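Long-range contacts in 83aa long hypothetical transcriptional regulator asnC (Sulfolobus tokodaii, PDB 2ZBC), which probably senses amino acids as a stand-alone RAM module of the Lrp/AsnC family, binding isoleucine in pockets formed between its subunits: residues I5-T10 with L70-V75; N9-G14 with L63-S68. One frame throughout, in Å; residues are numbered along the deposited sequence.

Contacts 1 and 2 are successive parts of one antiparallel pairing, between strand 3-10 and strand 66-75. Their centres lie about 15 Å apart. Asn9 and Thr10 belong to both. Contact 1 is the regular, buried part, and its residues 70-75 supply Leu70 and Thr71 to an isoleucine pocket. Contact 2 is the end of the pairing, where a beta bulge shifts the register by one residue. The turn 11-14 follows strand 3-10 and the turn 63-66 leads into strand 66-75. The two meet where Ile8 CG2 packs 3.7 Å from Ser68 O. Contact 2 is also near ligand, since the side chain of Thr10 comes within about 6 Å of an isoleucine. Both touch the third subunit.

Contact 1 of 2, residues I5-T10 with L70-V75. With ILE (isoleucine), chain I.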
loop_
_atom_site.group_PDB
_atom_site.type_symbol
_atom_site.label_atom_id
_atom_site.label_comp_id
_atom_site.label_asym_id
_atom_site.label_seq_id
_atom_site.Cartn_x
_atom_site.Cartn_y
_atom_site.Cartn_z
ATOM N N ILE A 5 -8.209 17.562 -2.497
ATOM C CA ILE A 5 -7.862 16.852 -3.698
ATOM C C ILE A 5 -8.278 15.424 -3.507
ATOM O O ILE A 5 -7.909 14.832 -2.478
ATOM C CB ILE A 5 -6.388 16.937 -3.892
ATOM C CG1 ILE A 5 -5.899 18.357 -4.095
ATOM C CG2 ILE A 5 -5.917 16.069 -5.107
ATOM C CD1 ILE A 5 -6.302 18.945 -5.306
ATOM N N VAL A 6 -9.079 14.872 -4.450
ATOM C CA VAL A 6 -9.604 13.537 -4.329
ATOM C C VAL A 6 -8.993 12.649 -5.408
ATOM O O VAL A 6 -9.041 12.984 -6.587
ATOM C CB VAL A 6 -11.134 13.518 -4.464
ATOM C CG1 VAL A 6 -11.671 12.149 -4.227
ATOM C CG2 VAL A 6 -11.783 14.500 -3.442
ATOM N N LEU A 7 -8.401 11.549 -4.985
ATOM C CA LEU A 7 -7.811 10.576 -5.901
ATOM C C LEU A 7 -8.867 9.464 -6.139
ATOM O O LEU A 7 -9.371 8.839 -5.182
ATOM C CB LEU A 7 -6.531 9.973 -5.318
ATOM C CG LEU A 7 -5.496 11.022 -4.854
ATOM C CD1 LEU A 7 -4.361 10.417 -4.109
ATOM C CD2 LEU A 7 -5.030 11.807 -6.068
ATOM N N ILE A 8 -9.238 9.244 -7.385
ATOM C CA ILE A 8 -10.349 8.330 -7.671
ATOM C C ILE A 8 -9.790 7.118 -8.389
ATOM O O ILE A 8 -8.977 7.281 -9.293
ATOM C CB ILE A 8 -11.353 9.048 -8.538
ATOM C CG1 ILE A 8 -11.965 10.250 -7.786
ATOM C CG2 ILE A 8 -12.493 8.143 -8.885
ATOM C CD1 ILE A 8 -12.835 11.077 -8.686
ATOM N N ASN A 9 -10.260 5.922 -8.035
ATOM C CA ASN A 9 -10.030 4.723 -8.832
ATOM C C ASN A 9 -11.355 4.350 -9.364
ATOM O O ASN A 9 -12.358 4.322 -8.610
ATOM C CB ASN A 9 -9.435 3.526 -8.051
ATOM C CG ASN A 9 -7.907 3.659 -7.874
ATOM O OD1 ASN A 9 -7.059 3.074 -8.642
ATOM N ND2 ASN A 9 -7.548 4.398 -6.851
ATOM N N THR A 10 -11.374 3.976 -10.643
ATOM C CA THR A 10 -12.631 3.553 -11.293
ATOM C C THR A 10 -12.612 2.034 -11.530
ATOM O O THR A 10 -11.577 1.412 -11.385
ATOM C CB THR A 10 -12.819 4.227 -12.656
ATOM O OG1 THR A 10 -11.779 3.860 -13.573
ATOM C CG2 THR A 10 -12.706 5.730 -12.534
ATOM N N LEU A 70 -9.878 8.567 -2.385
ATOM C CA LEU A 70 -9.018 8.939 -1.294
ATOM C C LEU A 70 -8.993 10.479 -1.274
ATOM O O LEU A 70 -8.422 11.079 -2.193
ATOM C CB LEU A 70 -7.633 8.384 -1.579
ATOM C CG LEU A 70 -6.598 8.343 -0.468
ATOM C CD1 LEU A 70 -5.403 7.518 -0.835
ATOM C CD2 LEU A 70 -6.162 9.661 -0.060
ATOM N N THR A 71 -9.577 11.078 -0.269
ATOM C CA THR A 71 -9.725 12.568 -0.171
ATOM C C THR A 71 -8.634 13.089 0.718
ATOM O O THR A 71 -8.476 12.630 1.824
ATOM C CB THR A 71 -11.134 12.933 0.416
ATOM O OG1 THR A 71 -12.155 12.456 -0.471
ATOM C CG2 THR A 71 -11.358 14.516 0.567
HETATM N N MSE A 72 -7.869 14.030 0.194
HETATM C CA MSE A 72 -6.790 14.620 0.881
HETATM C C MSE A 72 -7.284 16.050 1.211
HETATM O O MSE A 72 -7.394 16.882 0.325
HETATM C CB MSE A 72 -5.586 14.670 -0.063
HETATM C CG MSE A 72 -5.082 13.193 -0.395
HETATM SE SE MSE A 72 -3.425 13.346 -1.423
HETATM C CE MSE A 72 -4.211 13.877 -3.055
ATOM N N ILE A 73 -7.606 16.275 2.459
ATOM C CA ILE A 73 -7.988 17.604 2.925
ATOM C C ILE A 73 -6.770 18.482 2.838
ATOM O O ILE A 73 -5.690 18.107 3.276
ATOM C CB ILE A 73 -8.542 17.551 4.406
ATOM C CG1 ILE A 73 -9.729 16.584 4.511
ATOM C CG2 ILE A 73 -8.914 18.968 4.842
ATOM C CD1 ILE A 73 -10.875 17.030 3.731
ATOM N N ILE A 74 -6.921 19.664 2.226
ATOM C CA ILE A 74 -5.881 20.639 2.076
ATOM C C ILE A 74 -5.769 21.491 3.343
ATOM O O ILE A 74 -6.787 21.892 3.933
ATOM C CB ILE A 74 -6.173 21.545 0.842
ATOM C CG1 ILE A 74 -5.846 20.773 -0.437
ATOM C CG2 ILE A 74 -5.301 22.802 0.775
ATOM C CD1 ILE A 74 -6.523 21.368 -1.656
ATOM N N VAL A 75 -4.534 21.753 3.742
ATOM C CA VAL A 75 -4.242 22.538 4.955
ATOM C C VAL A 75 -4.414 24.054 4.646
ATOM O O VAL A 75 -3.746 24.610 3.736
ATOM C CB VAL A 75 -2.781 22.340 5.503
ATOM C CG1 VAL A 75 -2.531 23.311 6.677
ATOM C CG2 VAL A 75 -2.596 20.866 6.020
HETATM N N ILE I . -12.545 7.902 3.039
HETATM C CA ILE I . -13.243 8.349 1.794
HETATM C C ILE I . -12.469 9.450 1.039
HETATM O O ILE I . -11.446 9.902 1.630
HETATM C CB ILE I . -14.630 8.868 2.127
HETATM C CG1 ILE I . -14.577 10.221 2.829
HETATM C CG2 ILE I . -15.286 7.927 3.095
HETATM C CD1 ILE I . -15.937 10.698 3.207
HETATM O OXT ILE I . -12.884 9.825 -0.115
#
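One wall of an isoleucine pocket is built on this pair of antiparallel strands in the RAM domain. Thr71 grips the ligand carboxylate with two bonds. Thr71 N donates to ILE O at 2.9 Å. Thr71 OG1 donates to ILE OXT at 2.8 Å. The side chain has OG1 beside its own backbone N (chi1 -62°), so both donors reach the same carboxylate. Val6 is the non-hydrogen-bonded partner of Thr71, and the two side chains lie side by side. Val6 CG2 sits 3.6 Å from Thr71 OG1, giving the hydroxyl an apolar neighbour within the sheet.

Hydrogen-bonded pairs flank this one. Ile5 and Met72 exchange two backbone bonds, with Met72 N to Ile5 O at 2.8 Å. Leu7 and Leu70 exchange two more. Leu7 N-H points almost straight at Leu70 O (2.8 Å, 175°), although the donor stands above the carbonyl plane.

On the opposite face, Ile5, Leu7, Leu70 and Met72 bring apolar side chains together. Met72, a selenomethionine in this crystal, bends at chi3 (-75°) and turns its CE back over strand 3-10. There Met72 CE lies 3.5 Å from Ile5 CG2, a tight contact, and 3.6 Å from Leu7 CG. Ile74 adds CD1 against Ile5 CG1 at 3.9 Å.

The ligand is also hydrogen-bonded to Thr69 of this chain and to Val34, Gly36 and Asp39 of the third subunit. Ile74 pairs with a strand of the second subunit, so the sheet continues across the interface. Strand 40-45 flanks strand 3-10 on its other edge, while on the ligand-side face helix 49-60 packs Val56 on Thr71 and helix 15-22 packs Leu22 on Ile8.

Contact 2 of 2, residues N9-G14 with L63-S68; sequences NTDAGG and LPKVRS
Arg67 leans across the end of strand 3-10, starting from a classic beta bulge. Arg67 CB lies 3.3 Å from Asn9 O. CG is anti to the backbone N (chi1 177°), and the chain runs on extended until it bends at chi3 (-73°). Arg67 NE then stands 4.0 Å from Asp11 OD1, a long salt bridge with the carboxylate and guanidinium planes 45° apart. Arg67 CZ is 3.8 Å from Thr10 O, which sits over the centre of one guanidinium face. NH2 passes by Asp11 CA and the backbone N of Ala12. NH1 donates to Arg67 O of the fifth subunit.

The bulge itself is a matter of backbone. Arg67 and Ser68 both face Asn9, and Asn9 O accepts from Arg67 N at 2.9 Å and from Ser68 N at 3.1 Å. Two residues after Asn9, Asp11 N donates to Lys65 O at 2.9 Å. The side chain of Asp11 crosses that of Lys65 at about a right angle, and Asp11 OD2 rests 3.6 Å from Lys65 CA. An alanine here in place of Asp11 removes the carboxylate, and with it the long salt bridge and the contact with Lys65 CA; this would probably loosen the packing of the 11-14 turn against Lys65 and Arg67.

A type II turn at Asp11-Gly14 follows strand 3-10, and another at Leu63-Val66 leads into strand 66-75. Asp11 O takes two bonds, from Thr10 OG1 and Gly14 N. Lys65 CD lies 3.9 Å from Gly14 CA, and a beta carbon on Gly14 would clash with it.

Helix 15-22 lies beside this end of the sheet, with Val18 packed on Thr10 and Val66 and Glu17 in a salt bridge with Lys65 NZ. Beyond strand 3-10, Asp39, just before strand 40-45, accepts from Thr10 N.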
loop_
_atom_site.group_PDB
_atom_site.type_symbol
_atom_site.label_atom_id
_atom_site.label_comp_id
_atom_site.label_asym_id
_atom_site.label_seq_id
_atom_site.Cartn_x
_atom_site.Cartn_y
_atom_site.Cartn_z
ATOM N N ASN A 9 -10.260 5.922 -8.035
ATOM C CA ASN A 9 -10.030 4.723 -8.832
ATOM C C ASN A 9 -11.355 4.350 -9.364
ATOM O O ASN A 9 -12.358 4.322 -8.610
ATOM C CB ASN A 9 -9.435 3.526 -8.051
ATOM C CG ASN A 9 -7.907 3.659 -7.874
ATOM O OD1 ASN A 9 -7.059 3.074 -8.642
ATOM N ND2 ASN A 9 -7.548 4.398 -6.851
ATOM N N THR A 10 -11.374 3.976 -10.643
ATOM C CA THR A 10 -12.631 3.553 -11.293
ATOM C C THR A 10 -12.612 2.034 -11.530
ATOM O O THR A 10 -11.577 1.412 -11.385
ATOM C CB THR A 10 -12.819 4.227 -12.656
ATOM O OG1 THR A 10 -11.779 3.860 -13.573
ATOM C CG2 THR A 10 -12.706 5.730 -12.534
ATOM N N ASP A 11 -13.782 1.461 -11.868
ATOM C CA ASP A 11 -13.838 0.120 -12.448
ATOM C C ASP A 11 -12.913 0.126 -13.660
ATOM O O ASP A 11 -12.681 1.191 -14.317
ATOM C CB ASP A 11 -15.237 -0.242 -12.902
ATOM C CG ASP A 11 -16.163 -0.462 -11.750
ATOM O OD1 ASP A 11 -15.700 -0.637 -10.592
ATOM O OD2 ASP A 11 -17.379 -0.481 -11.963
ATOM N N ALA A 12 -12.322 -1.031 -13.950
ATOM C CA ALA A 12 -11.340 -1.057 -15.040
ATOM C C ALA A 12 -12.115 -0.615 -16.328
ATOM O O ALA A 12 -13.220 -1.112 -16.629
ATOM C CB ALA A 12 -10.653 -2.448 -15.140
ATOM N N GLY A 13 -11.564 0.369 -17.016
ATOM C CA GLY A 13 -12.083 0.862 -18.252
ATOM C C GLY A 13 -13.121 1.971 -18.103
ATOM O O GLY A 13 -13.552 2.461 -19.099
ATOM N N GLY A 14 -13.546 2.355 -16.908
ATOM C CA GLY A 14 -14.591 3.379 -16.792
ATOM C C GLY A 14 -14.101 4.809 -16.585
ATOM O O GLY A 14 -14.927 5.757 -16.362
ATOM N N LEU A 63 -21.185 7.790 -8.178
ATOM C CA LEU A 63 -21.187 7.832 -9.633
ATOM C C LEU A 63 -20.931 6.437 -10.182
ATOM O O LEU A 63 -20.061 5.716 -9.659
ATOM C CB LEU A 63 -20.087 8.740 -10.160
ATOM C CG LEU A 63 -20.187 10.263 -9.871
ATOM C CD1 LEU A 63 -19.002 10.924 -10.454
ATOM C CD2 LEU A 63 -21.523 10.904 -10.341
ATOM N N PRO A 64 -21.635 6.060 -11.241
ATOM C CA PRO A 64 -21.306 4.806 -11.964
ATOM C C PRO A 64 -19.855 4.710 -12.280
ATOM O O PRO A 64 -19.226 5.624 -12.801
ATOM C CB PRO A 64 -22.103 4.923 -13.258
ATOM C CG PRO A 64 -23.331 5.796 -12.843
ATOM C CD PRO A 64 -22.686 6.819 -11.920
ATOM N N LYS A 65 -19.318 3.585 -11.855
ATOM C CA LYS A 65 -17.980 3.106 -12.177
ATOM C C LYS A 65 -16.961 3.726 -11.277
ATOM O O LYS A 65 -15.790 3.440 -11.444
ATOM C CB LYS A 65 -17.654 3.281 -13.676
ATOM C CG LYS A 65 -18.760 2.626 -14.578
ATOM C CD LYS A 65 -18.274 2.282 -16.008
ATOM C CE LYS A 65 -19.313 1.485 -16.795
ATOM N NZ LYS A 65 -19.044 1.586 -18.272
ATOM N N VAL A 66 -17.351 4.519 -10.267
ATOM C CA VAL A 66 -16.361 4.856 -9.253
ATOM C C VAL A 66 -16.211 3.660 -8.291
ATOM O O VAL A 66 -17.146 3.177 -7.673
ATOM C CB VAL A 66 -16.721 6.224 -8.526
ATOM C CG1 VAL A 66 -15.964 6.406 -7.327
ATOM C CG2 VAL A 66 -16.532 7.322 -9.458
ATOM N N ARG A 67 -14.987 3.255 -8.088
ATOM C CA ARG A 67 -14.696 2.180 -7.183
ATOM C C ARG A 67 -14.249 2.634 -5.775
ATOM O O ARG A 67 -14.743 2.146 -4.693
ATOM C CB ARG A 67 -13.583 1.341 -7.795
ATOM C CG ARG A 67 -13.129 0.217 -6.919
ATOM C CD ARG A 67 -11.896 -0.511 -7.520
ATOM N NE ARG A 67 -12.313 -1.308 -8.665
ATOM C CZ ARG A 67 -11.471 -1.920 -9.522
ATOM N NH1 ARG A 67 -10.145 -1.754 -9.392
ATOM N NH2 ARG A 67 -11.988 -2.635 -10.527
ATOM N N SER A 68 -13.270 3.507 -5.785
ATOM C CA SER A 68 -12.749 4.057 -4.537
ATOM C C SER A 68 -12.353 5.508 -4.703
ATOM O O SER A 68 -12.130 6.017 -5.827
ATOM C CB SER A 68 -11.598 3.164 -4.082
ATOM O OG SER A 68 -10.488 3.286 -4.876
#